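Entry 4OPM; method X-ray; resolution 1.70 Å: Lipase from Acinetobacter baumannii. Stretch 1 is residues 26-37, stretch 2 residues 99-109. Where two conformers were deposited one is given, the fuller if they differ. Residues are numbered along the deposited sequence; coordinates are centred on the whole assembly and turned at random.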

# COMPACT_ATOMS: atom_id res chain seq x y z
N SER A 26 -16.08 -8.68 5.05
CA SER A 26 -15.99 -7.96 6.31
C SER A 26 -15.62 -8.94 7.43
O SER A 26 -16.10 -10.08 7.42
CB SER A 26 -17.32 -7.27 6.61
OG SER A 26 -17.31 -6.59 7.85
N LEU A 27 -14.80 -8.50 8.38
CA LEU A 27 -14.43 -9.36 9.49
C LEU A 27 -14.20 -8.53 10.75
O LEU A 27 -13.39 -7.60 10.74
CB LEU A 27 -13.16 -10.18 9.13
CG LEU A 27 -12.66 -11.21 10.16
CD1 LEU A 27 -13.66 -12.36 10.34
CD2 LEU A 27 -11.32 -11.76 9.75
N LYS A 28 -14.93 -8.86 11.83
CA LYS A 28 -14.73 -8.14 13.09
C LYS A 28 -13.63 -8.85 13.87
O LYS A 28 -13.68 -10.07 14.08
CB LYS A 28 -16.04 -8.02 13.90
CG LYS A 28 -15.88 -7.12 15.14
CD LYS A 28 -17.17 -7.02 15.93
CE LYS A 28 -16.97 -6.35 17.28
NZ LYS A 28 -16.83 -4.87 17.16
N VAL A 29 -12.58 -8.09 14.20
CA VAL A 29 -11.41 -8.56 14.95
C VAL A 29 -11.21 -7.58 16.11
O VAL A 29 -10.81 -6.43 15.89
CB VAL A 29 -10.14 -8.68 14.05
CG1 VAL A 29 -8.98 -9.33 14.81
CG2 VAL A 29 -10.44 -9.42 12.75
N GLY A 30 -11.53 -8.01 17.33
CA GLY A 30 -11.46 -7.16 18.50
C GLY A 30 -12.38 -5.96 18.32
O GLY A 30 -13.55 -6.14 17.98
N ASP A 31 -11.82 -4.75 18.41
CA ASP A 31 -12.60 -3.51 18.27
C ASP A 31 -12.52 -2.92 16.84
O ASP A 31 -12.87 -1.75 16.65
CB ASP A 31 -12.15 -2.47 19.31
CG ASP A 31 -12.49 -2.90 20.73
OD1 ASP A 31 -13.66 -3.28 20.97
OD2 ASP A 31 -11.58 -2.87 21.59
N ILE A 32 -12.11 -3.72 15.84
CA ILE A 32 -12.01 -3.26 14.46
C ILE A 32 -12.88 -4.11 13.56
O ILE A 32 -12.79 -5.34 13.62
CB ILE A 32 -10.54 -3.28 13.93
CG1 ILE A 32 -9.55 -2.51 14.86
CG2 ILE A 32 -10.44 -2.78 12.46
CD1 ILE A 32 -8.07 -2.78 14.56
N THR A 33 -13.70 -3.47 12.71
CA THR A 33 -14.44 -4.18 11.67
C THR A 33 -13.67 -3.95 10.38
O THR A 33 -13.73 -2.86 9.80
CB THR A 33 -15.92 -3.79 11.60
OG1 THR A 33 -16.49 -4.02 12.88
CG2 THR A 33 -16.68 -4.61 10.56
N TRP A 34 -12.92 -4.96 9.95
CA TRP A 34 -12.12 -4.87 8.75
C TRP A 34 -12.95 -5.04 7.50
O TRP A 34 -13.74 -5.99 7.40
CB TRP A 34 -11.01 -5.93 8.75
CG TRP A 34 -9.92 -5.69 9.75
CD1 TRP A 34 -9.89 -6.09 11.06
CD2 TRP A 34 -8.66 -5.05 9.50
NE1 TRP A 34 -8.69 -5.73 11.64
CE2 TRP A 34 -7.93 -5.06 10.71
CE3 TRP A 34 -8.08 -4.44 8.37
CZ2 TRP A 34 -6.64 -4.52 10.83
CZ3 TRP A 34 -6.80 -3.90 8.48
CH2 TRP A 34 -6.11 -3.93 9.70
N SER A 35 -12.75 -4.15 6.53
CA SER A 35 -13.27 -4.27 5.17
C SER A 35 -12.10 -4.76 4.33
O SER A 35 -10.99 -4.23 4.48
CB SER A 35 -13.81 -2.93 4.67
OG SER A 35 -14.04 -2.98 3.27
N TYR A 36 -12.30 -5.78 3.49
CA TYR A 36 -11.21 -6.28 2.66
C TYR A 36 -11.73 -6.92 1.39
O TYR A 36 -12.89 -7.36 1.35
CB TYR A 36 -10.29 -7.27 3.41
CG TYR A 36 -10.93 -8.57 3.84
CD1 TYR A 36 -11.72 -8.63 4.99
CD2 TYR A 36 -10.64 -9.77 3.18
CE1 TYR A 36 -12.27 -9.84 5.43
CE2 TYR A 36 -11.20 -10.98 3.60
CZ TYR A 36 -12.00 -11.01 4.73
OH TYR A 36 -12.55 -12.19 5.19
N SER A 37 -10.88 -6.93 0.36
CA SER A 37 -11.15 -7.62 -0.89
C SER A 37 -10.49 -8.96 -0.85
O SER A 37 -9.40 -9.11 -0.27
CB SER A 37 -10.62 -6.81 -2.08
OG SER A 37 -11.26 -5.56 -2.17
N GLU A 99 0.66 -4.48 14.12
CA GLU A 99 0.18 -5.46 15.09
C GLU A 99 -1.29 -5.81 14.81
O GLU A 99 -1.64 -6.98 14.86
CB GLU A 99 0.37 -4.96 16.54
CG GLU A 99 0.02 -6.00 17.59
CD GLU A 99 -1.42 -6.02 18.06
OE1 GLU A 99 -2.11 -4.99 17.92
OE2 GLU A 99 -1.86 -7.07 18.58
N LYS A 100 -2.15 -4.80 14.52
CA LYS A 100 -3.57 -5.08 14.25
C LYS A 100 -3.73 -5.81 12.91
O LYS A 100 -4.61 -6.67 12.79
CB LYS A 100 -4.42 -3.80 14.31
CG LYS A 100 -4.53 -3.20 15.72
CD LYS A 100 -5.18 -4.18 16.75
CE LYS A 100 -5.36 -3.58 18.12
NZ LYS A 100 -4.04 -3.36 18.80
N LEU A 101 -2.84 -5.55 11.94
CA LEU A 101 -2.86 -6.28 10.68
C LEU A 101 -2.52 -7.76 10.95
O LEU A 101 -3.18 -8.63 10.40
CB LEU A 101 -1.90 -5.66 9.66
CG LEU A 101 -1.84 -6.33 8.29
CD1 LEU A 101 -3.15 -6.15 7.52
CD2 LEU A 101 -0.67 -5.80 7.49
N ARG A 102 -1.55 -8.03 11.86
CA ARG A 102 -1.24 -9.42 12.23
C ARG A 102 -2.48 -10.10 12.85
O ARG A 102 -2.79 -11.25 12.51
CB ARG A 102 -0.04 -9.48 13.20
CG ARG A 102 0.29 -10.89 13.71
CD ARG A 102 0.78 -11.82 12.61
NE ARG A 102 0.84 -13.21 13.07
CZ ARG A 102 0.73 -14.27 12.29
NH1 ARG A 102 0.54 -14.12 10.98
NH2 ARG A 102 0.81 -15.49 12.80
N ARG A 103 -3.21 -9.40 13.75
CA ARG A 103 -4.43 -9.94 14.38
C ARG A 103 -5.47 -10.28 13.30
O ARG A 103 -6.14 -11.31 13.39
CB ARG A 103 -5.02 -8.97 15.42
CG ARG A 103 -4.10 -8.62 16.60
CD ARG A 103 -3.92 -9.73 17.62
NE ARG A 103 -2.95 -10.76 17.21
CZ ARG A 103 -1.63 -10.67 17.36
NH1 ARG A 103 -1.08 -9.58 17.89
NH2 ARG A 103 -0.84 -11.66 16.96
N PHE A 104 -5.58 -9.41 12.26
CA PHE A 104 -6.47 -9.63 11.13
C PHE A 104 -6.06 -10.89 10.35
O PHE A 104 -6.92 -11.70 10.05
CB PHE A 104 -6.50 -8.40 10.20
CG PHE A 104 -7.12 -8.69 8.85
CD1 PHE A 104 -8.51 -8.78 8.71
CD2 PHE A 104 -6.33 -8.92 7.73
CE1 PHE A 104 -9.09 -9.09 7.48
CE2 PHE A 104 -6.91 -9.22 6.49
CZ PHE A 104 -8.28 -9.31 6.37
N VAL A 105 -4.76 -11.05 10.03
CA VAL A 105 -4.22 -12.22 9.30
C VAL A 105 -4.57 -13.52 10.07
O VAL A 105 -5.01 -14.50 9.47
CB VAL A 105 -2.70 -12.09 9.04
CG1 VAL A 105 -2.07 -13.41 8.60
CG2 VAL A 105 -2.41 -10.99 8.00
N GLU A 106 -4.42 -13.48 11.40
CA GLU A 106 -4.74 -14.62 12.27
C GLU A 106 -6.25 -14.92 12.25
O GLU A 106 -6.65 -16.08 12.08
CB GLU A 106 -4.27 -14.33 13.70
CG GLU A 106 -2.76 -14.37 13.86
CD GLU A 106 -2.23 -14.09 15.25
OE1 GLU A 106 -2.96 -13.51 16.07
OE2 GLU A 106 -1.05 -14.44 15.51
N ALA A 107 -7.09 -13.88 12.39
CA ALA A 107 -8.56 -14.04 12.40
C ALA A 107 -9.10 -14.47 11.02
O ALA A 107 -10.10 -15.19 10.96
CB ALA A 107 -9.22 -12.75 12.84
N ALA A 108 -8.41 -14.08 9.94
CA ALA A 108 -8.81 -14.44 8.56
C ALA A 108 -8.37 -15.89 8.24
O ALA A 108 -8.66 -16.39 7.16
CB ALA A 108 -8.21 -13.46 7.55
N ASN A 109 -7.65 -16.52 9.20
CA ASN A 109 -7.12 -17.88 9.15
C ASN A 109 -6.22 -18.11 7.92
O ASN A 109 -6.30 -19.13 7.23
CB ASN A 109 -8.24 -18.92 9.24
CG ASN A 109 -8.68 -19.08 10.67
OD1 ASN A 109 -9.63 -18.44 11.14
ND2 ASN A 109 -7.91 -19.84 11.43
O HOH W 1 -7.25 -6.35 13.90

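Phe104 lies at the heart of this contact, where a helix packs against a β-hairpin, and the hairpin covers more of it than of any other helix residue. With chi1 at t, its ring reaches among Leu27, Trp34 and Tyr36. The edge of the ring meets the face of Tyr36, with Phe104 CE1 3.7 Å from Tyr36 CD1 and the planes at 72°. Against Trp34 the fit is oblique: Phe104 CD1 comes within 3.6 Å of Trp34 CG, while Phe104 CB sits over the face of the five-membered ring in a CH-π contact. A flat phenyl group can thus serve two aromatic neighbours at once.

Beside it, alternation along the first strand turns Leu27 and Val29 toward the helix and Ser26 and Lys28 away from it. Leu27 CD2 packs 3.9 Å from Ala107 CB and 4.2 Å from Ala108 CB. Val29 CG2 approaches Ala107 CB to 3.5 Å; the small alanine methyl lets the branched side chain come close to the helix. The type II' turn from Val29 to Ile32, with Gly30 at positive phi, reverses the chain, and backbone hydrogen bonds pair Leu27 with Trp34, placing both on the same sheet.

Farther out, Ile32 CD1 rests 3.7 Å from Lys100 CG, using the aliphatic part of a lysine whose end leads away to a salt bridge with Glu99. Arg103 behaves similarly: its CB lies 4.0 Å from Val29 CG1, while its guanidinium group forms salt bridges with Glu99 and Glu106. These charges are therefore paired within the helix, and no direct hydrogen bond joins the two stretches. The polar link is a water, which accepts from Trp34 NE1 at 2.8 Å and donates to Lys100 O at 2.9 Å, satisfying the indole nitrogen beside an otherwise apolar interface.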